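PDB 1WD5: phosphoribosyltransferase from Thermus thermophilus, which probably acts as a type I phosphoribosyltransferase, although its substrate and exact reaction are not established. Local coordinates for residues 9-14 with 42-47; 18-23 with 169-174; 65-70 with 83-88. One frame throughout, in Å; residues are numbered along the deposited sequence.

Interaction 1 of 3, residues 9-14 with 42-47; sequences AGALLA and ARRLGG
The guanidinium of R44 lies across A11, and its NE forms a salt bridge with E40 OE2, one turn earlier in the same helix. NH2 is also hydrogen-bonded just outside the two segments. These bonds probably fix the rotation of the flat group. The A11 methyl then sits under one face, with CB 3.6 Å from the guanidinium plane and over its centre. It is a contact of a methyl with a flat charged group, not a bond. The R44 chain reaches A11 through a bend at chi2 (-131°), which carries CD and NE over toward the neighbouring helix.

Further along, A14 CB meets R44 CB at 3.5 Å. The small alanine lets the backbones come close, and the CA atoms of A14 and R44 are 6.2 Å apart. L45 completes the contact beside A14. Its CD2 methyl rests 3.7 Å from A14 O, and its CG is 4.4 Å from A14 CB. No hydrogen bond crosses between the segments.

The contact joins helix 6-17 to helix 33-45. The second helix is the crossover of a beta-alpha-beta unit, linking the parallel strands 26-29 and 48-59 of the central sheet. The chain turns off at G46, which has positive phi (69°), and G47 N bonds back to A42 O at 2.8 Å. The A11 side chain is also about 4 Å from a bound MES molecule, probably from the crystallisation liquor.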
loop_
_atom_site.group_PDB
_atom_site.type_symbol
_atom_site.label_atom_id
_atom_site.label_comp_id
_atom_site.label_asym_id
_atom_site.label_seq_id
_atom_site.Cartn_x
_atom_site.Cartn_y
_atom_site.Cartn_z
ATOM N N ALA A 9 -6.385 -14.583 -4.669
ATOM C CA ALA A 9 -6.469 -13.877 -3.397
ATOM C C ALA A 9 -7.255 -12.585 -3.584
ATOM O O ALA A 9 -7.998 -12.166 -2.696
ATOM C CB ALA A 9 -5.067 -13.570 -2.872
ATOM N N GLY A 10 -7.088 -11.960 -4.745
ATOM C CA GLY A 10 -7.792 -10.721 -5.026
ATOM C C GLY A 10 -9.295 -10.917 -5.102
ATOM O O GLY A 10 -10.065 -10.055 -4.673
ATOM N N ALA A 11 -9.717 -12.048 -5.657
ATOM C CA ALA A 11 -11.138 -12.354 -5.780
ATOM C C ALA A 11 -11.742 -12.541 -4.392
ATOM O O ALA A 11 -12.790 -11.981 -4.085
ATOM C CB ALA A 11 -11.334 -13.629 -6.622
ATOM N N LEU A 12 -11.075 -13.328 -3.552
ATOM C CA LEU A 12 -11.559 -13.576 -2.195
ATOM C C LEU A 12 -11.561 -12.299 -1.368
ATOM O O LEU A 12 -12.427 -12.102 -0.511
ATOM C CB LEU A 12 -10.686 -14.625 -1.494
ATOM C CG LEU A 12 -10.773 -16.051 -2.024
ATOM C CD1 LEU A 12 -9.727 -16.920 -1.334
ATOM C CD2 LEU A 12 -12.181 -16.600 -1.775
ATOM N N LEU A 13 -10.588 -11.431 -1.621
ATOM C CA LEU A 13 -10.494 -10.181 -0.876
ATOM C C LEU A 13 -11.646 -9.260 -1.257
ATOM O O LEU A 13 -12.244 -8.605 -0.396
ATOM C CB LEU A 13 -9.156 -9.494 -1.164
ATOM C CG LEU A 13 -8.757 -8.383 -0.194
ATOM C CD1 LEU A 13 -8.720 -8.934 1.230
ATOM C CD2 LEU A 13 -7.389 -7.826 -0.584
ATOM N N ALA A 14 -11.956 -9.207 -2.550
ATOM C CA ALA A 14 -13.050 -8.369 -3.034
ATOM C C ALA A 14 -14.367 -8.826 -2.410
ATOM O O ALA A 14 -15.233 -8.010 -2.095
ATOM C CB ALA A 14 -13.141 -8.450 -4.551
ATOM N N ALA A 42 -10.339 -4.128 -7.722
ATOM C CA ALA A 42 -10.971 -3.011 -8.410
ATOM C C ALA A 42 -11.974 -3.497 -9.456
ATOM O O ALA A 42 -13.057 -2.930 -9.593
ATOM C CB ALA A 42 -9.908 -2.131 -9.066
ATOM N N ARG A 43 -11.618 -4.548 -10.187
ATOM C CA ARG A 43 -12.517 -5.081 -11.211
ATOM C C ARG A 43 -13.757 -5.748 -10.614
ATOM O O ARG A 43 -14.847 -5.663 -11.182
ATOM C CB ARG A 43 -11.765 -6.074 -12.109
ATOM C CG ARG A 43 -10.673 -5.419 -12.946
ATOM C CD ARG A 43 -9.801 -6.431 -13.697
ATOM N NE ARG A 43 -8.780 -5.725 -14.471
ATOM C CZ ARG A 43 -9.038 -5.034 -15.576
ATOM N NH1 ARG A 43 -10.280 -4.974 -16.045
ATOM N NH2 ARG A 43 -8.069 -4.369 -16.188
ATOM N N ARG A 44 -13.604 -6.403 -9.468
ATOM C CA ARG A 44 -14.741 -7.074 -8.843
ATOM C C ARG A 44 -15.667 -6.104 -8.112
ATOM O O ARG A 44 -16.874 -6.320 -8.062
ATOM C CB ARG A 44 -14.257 -8.166 -7.880
ATOM C CG ARG A 44 -13.319 -9.170 -8.534
ATOM C CD ARG A 44 -13.723 -10.602 -8.262
ATOM N NE ARG A 44 -13.003 -11.529 -9.134
ATOM C CZ ARG A 44 -13.450 -12.735 -9.467
ATOM N NH1 ARG A 44 -14.613 -13.159 -8.996
ATOM N NH2 ARG A 44 -12.743 -13.509 -10.283
ATOM N N LEU A 45 -15.113 -5.028 -7.564
ATOM C CA LEU A 45 -15.925 -4.048 -6.840
ATOM C C LEU A 45 -16.435 -2.902 -7.715
ATOM O O LEU A 45 -17.166 -2.035 -7.243
ATOM C CB LEU A 45 -15.132 -3.459 -5.670
ATOM C CG LEU A 45 -14.810 -4.362 -4.476
ATOM C CD1 LEU A 45 -14.000 -3.578 -3.454
ATOM C CD2 LEU A 45 -16.097 -4.860 -3.849
ATOM N N GLY A 46 -16.053 -2.895 -8.986
ATOM C CA GLY A 46 -16.482 -1.822 -9.862
ATOM C C GLY A 46 -15.812 -0.520 -9.462
ATOM O O GLY A 46 -16.387 0.564 -9.599
ATOM N N GLY A 47 -14.587 -0.627 -8.956
ATOM C CA GLY A 47 -13.850 0.551 -8.542
ATOM C C GLY A 47 -12.804 0.973 -9.558
ATOM O O GLY A 47 -12.823 0.533 -10.711
#

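Interaction 2 of 3, residues 18-23 with 169-174; sequences APLGLE and RAEVVA
L20 and E171 approach from opposite directions, and both leucine methyls lie against one carboxylate oxygen. E171 OE2 is 3.3 Å from L20 CD2 and 3.4 Å from L20 CD1, so it sits in the fork of the leucine. This is van der Waals contact between a polar oxygen and methyl groups, and no hydrogen bond joins the two segments. The E171 chain is extended, with CG anti to the backbone N (chi1 -170°), and this carries the carboxylate out to the leucine. L20 CD1 also touches the strand two residues on, at V173 CG2, 3.9 Å away. There the two side chains lie alongside one another, running opposite ways.

The carboxylate is held from its other oxygen. E171 OE1 forms a salt bridge with R150 NH2, and NH1 of the same arginine is hydrogen-bonded to L20 O. R150 thus ties the loop backbone and the glutamate together, and it positions OE2 against the leucine. The charge of E171 is probably balanced largely by this arginine.

The arrangement fixes the loop after helix 6-17 to the edge of the sheet in this alpha/beta phosphoribosyltransferase fold. Strand 171-174 is an outermost strand of that sheet and runs parallel to strand 150-155. E171 and V173 are placed by backbone hydrogen bonds to V153, and V173 also bonds to V155. The V173 side chain packs in turn on A16 and L17 of helix 6-17.

L20 closes a short 3-10 segment, and G21 follows with positive phi (75°). Beyond it, L22 packs on R150, D122 and V124. E23 then anchors the loop through a salt bridge from OE1 to R149 NH2 and a hydrogen bond from its N to D122 OD2.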
loop_
_atom_site.group_PDB
_atom_site.type_symbol
_atom_site.label_atom_id
_atom_site.label_comp_id
_atom_site.label_asym_id
_atom_site.label_seq_id
_atom_site.Cartn_x
_atom_site.Cartn_y
_atom_site.Cartn_z
ATOM N N ALA A 18 -16.971 -6.575 -0.137
ATOM C CA ALA A 18 -18.303 -6.249 -0.647
ATOM C C ALA A 18 -19.324 -5.797 0.402
ATOM O O ALA A 18 -20.076 -4.851 0.175
ATOM C CB ALA A 18 -18.861 -7.437 -1.432
ATOM N N PRO A 19 -19.370 -6.472 1.560
ATOM C CA PRO A 19 -20.330 -6.093 2.604
ATOM C C PRO A 19 -20.096 -4.731 3.261
ATOM O O PRO A 19 -21.011 -4.171 3.865
ATOM C CB PRO A 19 -20.206 -7.231 3.622
ATOM C CG PRO A 19 -19.688 -8.386 2.808
ATOM C CD PRO A 19 -18.678 -7.719 1.918
ATOM N N LEU A 20 -18.881 -4.200 3.142
ATOM C CA LEU A 20 -18.538 -2.922 3.764
ATOM C C LEU A 20 -19.276 -1.698 3.238
ATOM O O LEU A 20 -19.256 -0.646 3.871
ATOM C CB LEU A 20 -17.032 -2.675 3.663
ATOM C CG LEU A 20 -16.144 -3.692 4.382
ATOM C CD1 LEU A 20 -14.690 -3.264 4.263
ATOM C CD2 LEU A 20 -16.551 -3.787 5.843
ATOM N N GLY A 21 -19.905 -1.818 2.077
ATOM C CA GLY A 21 -20.642 -0.692 1.530
ATOM C C GLY A 21 -19.804 0.423 0.929
ATOM O O GLY A 21 -20.214 1.584 0.931
ATOM N N LEU A 22 -18.628 0.085 0.417
ATOM C CA LEU A 22 -17.769 1.085 -0.202
ATOM C C LEU A 22 -18.438 1.509 -1.499
ATOM O O LEU A 22 -19.075 0.695 -2.157
ATOM C CB LEU A 22 -16.398 0.485 -0.494
ATOM C CG LEU A 22 -15.633 0.030 0.749
ATOM C CD1 LEU A 22 -14.481 -0.866 0.344
ATOM C CD2 LEU A 22 -15.139 1.250 1.513
ATOM N N GLU A 23 -18.302 2.777 -1.868
ATOM C CA GLU A 23 -18.916 3.262 -3.100
ATOM C C GLU A 23 -17.871 3.672 -4.133
ATOM O O GLU A 23 -17.088 4.589 -3.893
ATOM C CB GLU A 23 -19.835 4.443 -2.789
ATOM C CG GLU A 23 -20.910 4.107 -1.767
ATOM C CD GLU A 23 -21.828 5.276 -1.473
ATOM O OE1 GLU A 23 -21.323 6.351 -1.083
ATOM O OE2 GLU A 23 -23.058 5.115 -1.627
ATOM N N ARG A 169 -4.562 2.081 13.473
ATOM C CA ARG A 169 -4.747 3.288 12.674
ATOM C C ARG A 169 -5.899 3.272 11.667
ATOM O O ARG A 169 -6.362 4.328 11.236
ATOM C CB ARG A 169 -3.442 3.606 11.932
ATOM C CG ARG A 169 -2.229 3.781 12.836
ATOM C CD ARG A 169 -0.961 4.025 12.017
ATOM N NE ARG A 169 -1.039 5.257 11.233
ATOM C CZ ARG A 169 -0.133 5.631 10.337
ATOM N NH1 ARG A 169 0.929 4.869 10.102
ATOM N NH2 ARG A 169 -0.284 6.771 9.677
ATOM N N ALA A 170 -6.369 2.090 11.283
ATOM C CA ALA A 170 -7.453 2.032 10.313
ATOM C C ALA A 170 -8.191 0.714 10.328
ATOM O O ALA A 170 -7.747 -0.251 10.942
ATOM C CB ALA A 170 -6.904 2.290 8.913
ATOM N N GLU A 171 -9.329 0.681 9.647
ATOM C CA GLU A 171 -10.101 -0.544 9.554
ATOM C C GLU A 171 -9.240 -1.496 8.734
ATOM O O GLU A 171 -8.657 -1.102 7.719
ATOM C CB GLU A 171 -11.427 -0.299 8.832
ATOM C CG GLU A 171 -12.380 -1.482 8.921
ATOM C CD GLU A 171 -13.631 -1.300 8.086
ATOM O OE1 GLU A 171 -14.144 -0.164 8.000
ATOM O OE2 GLU A 171 -14.111 -2.303 7.523
ATOM N N VAL A 172 -9.141 -2.736 9.183
ATOM C CA VAL A 172 -8.341 -3.725 8.484
ATOM C C VAL A 172 -9.159 -4.946 8.111
ATOM O O VAL A 172 -9.924 -5.468 8.926
ATOM C CB VAL A 172 -7.151 -4.198 9.343
ATOM C CG1 VAL A 172 -6.473 -5.388 8.679
ATOM C CG2 VAL A 172 -6.154 -3.058 9.529
ATOM N N VAL A 173 -8.996 -5.388 6.870
ATOM C CA VAL A 173 -9.673 -6.572 6.370
ATOM C C VAL A 173 -8.576 -7.542 5.948
ATOM O O VAL A 173 -7.894 -7.322 4.947
ATOM C CB VAL A 173 -10.568 -6.247 5.156
ATOM C CG1 VAL A 173 -11.165 -7.527 4.592
ATOM C CG2 VAL A 173 -11.681 -5.296 5.575
ATOM N N ALA A 174 -8.397 -8.603 6.728
ATOM C CA ALA A 174 -7.379 -9.608 6.440
ATOM C C ALA A 174 -8.060 -10.963 6.343
ATOM O O ALA A 174 -8.808 -11.348 7.240
ATOM C CB ALA A 174 -6.329 -9.622 7.545
#

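Interaction 3 of 3, residues 65-70 with 83-88; sequences FALGAV and LRYADQ
The F65 ring points its edge at one face of the Y85 ring. This is a T-shaped (edge-to-face) pair, with the centroids 4.9 Å apart and the planes at 61°. The touching atom is F65 CE2, which stands 3.6 Å above the tyrosine plane and over the ring centre. Its nearest tyrosine atoms include CZ, at 3.7 Å. F65 extends toward Y85 because its CG is anti to the backbone N (chi1 -175°), and the two side chains cross at about a right angle.

L67 fills in beside the pair. Its CD2 methyl lies 3.7 Å from Y85 CB and approaches the ring obliquely from near CG. Its other methyl, CD1, meets A86 CB at 3.9 Å. L67 is buried, and its side chain also packs on A59, P60 and L91. A86 touches P60 as well.

The contact brings the start of strand 66-71 against the short, weakly bonded helical turn around 83-85. Between them the chain forms strand 76-78, which is antiparallel to 66-71 at the edge of the sheet. L67 and G68 both face V57, making a classic beta bulge at the point where L67 meets Y85. Just after A86, D87 is the N-cap of helix 88-112, with OD2 accepting a hydrogen bond from Y90 N. This fixes the chain there.

Replacing F65 with an alanine would probably leave the Y85 face without its aromatic partner and set the tyrosine ring freer to turn.

No hydrogen bond or salt bridge crosses between the segments. The contact therefore rests on apolar packing, probably helped by the slightly positive C-H edge of F65 over the electron-rich face of Y85.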
loop_
_atom_site.group_PDB
_atom_site.type_symbol
_atom_site.label_atom_id
_atom_site.label_comp_id
_atom_site.label_asym_id
_atom_site.label_seq_id
_atom_site.Cartn_x
_atom_site.Cartn_y
_atom_site.Cartn_z
ATOM N N PHE A 65 12.607 1.703 12.101
ATOM C CA PHE A 65 11.679 2.496 12.894
ATOM C C PHE A 65 11.301 3.756 12.129
ATOM O O PHE A 65 12.137 4.631 11.889
ATOM C CB PHE A 65 12.292 2.871 14.245
ATOM C CG PHE A 65 11.335 3.586 15.156
ATOM C CD1 PHE A 65 10.119 3.000 15.503
ATOM C CD2 PHE A 65 11.637 4.845 15.656
ATOM C CE1 PHE A 65 9.218 3.662 16.335
ATOM C CE2 PHE A 65 10.743 5.516 16.490
ATOM C CZ PHE A 65 9.533 4.925 16.829
ATOM N N ALA A 66 10.026 3.838 11.763
ATOM C CA ALA A 66 9.499 4.956 10.990
ATOM C C ALA A 66 9.226 6.233 11.781
ATOM O O ALA A 66 8.607 6.197 12.841
ATOM C CB ALA A 66 8.216 4.516 10.274
ATOM N N LEU A 67 9.689 7.363 11.250
ATOM C CA LEU A 67 9.454 8.659 11.875
ATOM C C LEU A 67 8.526 9.456 10.962
ATOM O O LEU A 67 8.042 10.526 11.329
ATOM C CB LEU A 67 10.769 9.429 12.079
ATOM C CG LEU A 67 11.793 8.828 13.047
ATOM C CD1 LEU A 67 12.964 9.790 13.217
ATOM C CD2 LEU A 67 11.135 8.559 14.392
ATOM N N GLY A 68 8.280 8.918 9.769
ATOM C CA GLY A 68 7.408 9.584 8.815
ATOM C C GLY A 68 7.401 8.904 7.455
ATOM O O GLY A 68 7.791 7.743 7.335
ATOM N N ALA A 69 6.964 9.627 6.428
ATOM C CA ALA A 69 6.911 9.082 5.073
ATOM C C ALA A 69 6.890 10.199 4.039
ATOM O O ALA A 69 6.531 11.334 4.358
ATOM C CB ALA A 69 5.662 8.206 4.908
ATOM N N VAL A 70 7.292 9.880 2.808
ATOM C CA VAL A 70 7.269 10.855 1.717
ATOM C C VAL A 70 6.424 10.262 0.588
ATOM O O VAL A 70 6.506 9.064 0.311
ATOM C CB VAL A 70 8.686 11.165 1.157
ATOM C CG1 VAL A 70 9.576 11.740 2.257
ATOM C CG2 VAL A 70 9.307 9.909 0.568
ATOM N N LEU A 83 10.199 14.543 15.888
ATOM C CA LEU A 83 11.207 15.432 16.461
ATOM C C LEU A 83 11.759 14.973 17.808
ATOM O O LEU A 83 12.758 15.512 18.288
ATOM C CB LEU A 83 10.647 16.852 16.575
ATOM C CG LEU A 83 10.340 17.492 15.220
ATOM C CD1 LEU A 83 9.684 18.857 15.417
ATOM C CD2 LEU A 83 11.637 17.627 14.426
ATOM N N ARG A 84 11.116 13.983 18.422
ATOM C CA ARG A 84 11.592 13.477 19.705
ATOM C C ARG A 84 12.673 12.429 19.484
ATOM O O ARG A 84 13.367 12.036 20.424
ATOM C CB ARG A 84 10.437 12.885 20.526
ATOM C CG ARG A 84 9.516 13.941 21.125
ATOM C CD ARG A 84 8.735 13.401 22.316
ATOM N NE ARG A 84 7.599 12.575 21.925
ATOM C CZ ARG A 84 6.433 13.055 21.506
ATOM N NH1 ARG A 84 6.236 14.362 21.419
ATOM N NH2 ARG A 84 5.459 12.222 21.176
ATOM N N TYR A 85 12.821 11.989 18.235
ATOM C CA TYR A 85 13.830 10.990 17.887
ATOM C C TYR A 85 14.914 11.532 16.961
ATOM O O TYR A 85 15.952 10.899 16.776
ATOM C CB TYR A 85 13.190 9.783 17.198
ATOM C CG TYR A 85 12.424 8.863 18.110
ATOM C CD1 TYR A 85 11.063 9.052 18.345
ATOM C CD2 TYR A 85 13.058 7.787 18.726
ATOM C CE1 TYR A 85 10.349 8.182 19.168
ATOM C CE2 TYR A 85 12.359 6.918 19.549
ATOM C CZ TYR A 85 11.004 7.119 19.764
ATOM O OH TYR A 85 10.306 6.244 20.564
ATOM N N ALA A 86 14.674 12.695 16.369
ATOM C CA ALA A 86 15.642 13.267 15.445
ATOM C C ALA A 86 15.426 14.757 15.280
ATOM O O ALA A 86 14.365 15.280 15.621
ATOM C CB ALA A 86 15.528 12.574 14.081
ATOM N N ASP A 87 16.441 15.435 14.751
ATOM C CA ASP A 87 16.355 16.867 14.514
ATOM C C ASP A 87 15.792 17.060 13.110
ATOM O O ASP A 87 15.813 16.137 12.296
ATOM C CB ASP A 87 17.737 17.510 14.608
ATOM C CG ASP A 87 18.631 17.122 13.454
ATOM O OD1 ASP A 87 19.166 15.995 13.450
ATOM O OD2 ASP A 87 18.782 17.950 12.537
ATOM N N GLN A 88 15.305 18.261 12.822
ATOM C CA GLN A 88 14.715 18.543 11.522
ATOM C C GLN A 88 15.671 18.340 10.347
ATOM O O GLN A 88 15.270 17.816 9.310
ATOM C CB GLN A 88 14.167 19.973 11.498
ATOM C CG GLN A 88 13.335 20.320 10.265
ATOM C CD GLN A 88 12.034 19.537 10.191
ATOM O OE1 GLN A 88 11.348 19.357 11.198
ATOM N NE2 GLN A 88 11.680 19.085 8.994
#

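How the interactions relate
Interactions 1 and 2 are neighbours, with centres about 12 Å apart, and their segments alternate along the chain. They touch where L45 CD2 packs 4.1 Å from A18 CA and where L13 CD1 lies 4.1 Å from V173 O. Helix 6-17 and the loop after it thus link the two. Interaction 3 lies on the opposite side of the chain's centre from interaction 1, about 35 Å between centres. It is about 29 Å from interaction 2 by centres and about 7 Å by nearest atoms, and both reach the same sheet. The PRPP-binding signature expected of this family probably runs from strand 122-126, touched by L22, to the start of helix 134-144, a helix touched by A69. The bound MES lies by interaction 1.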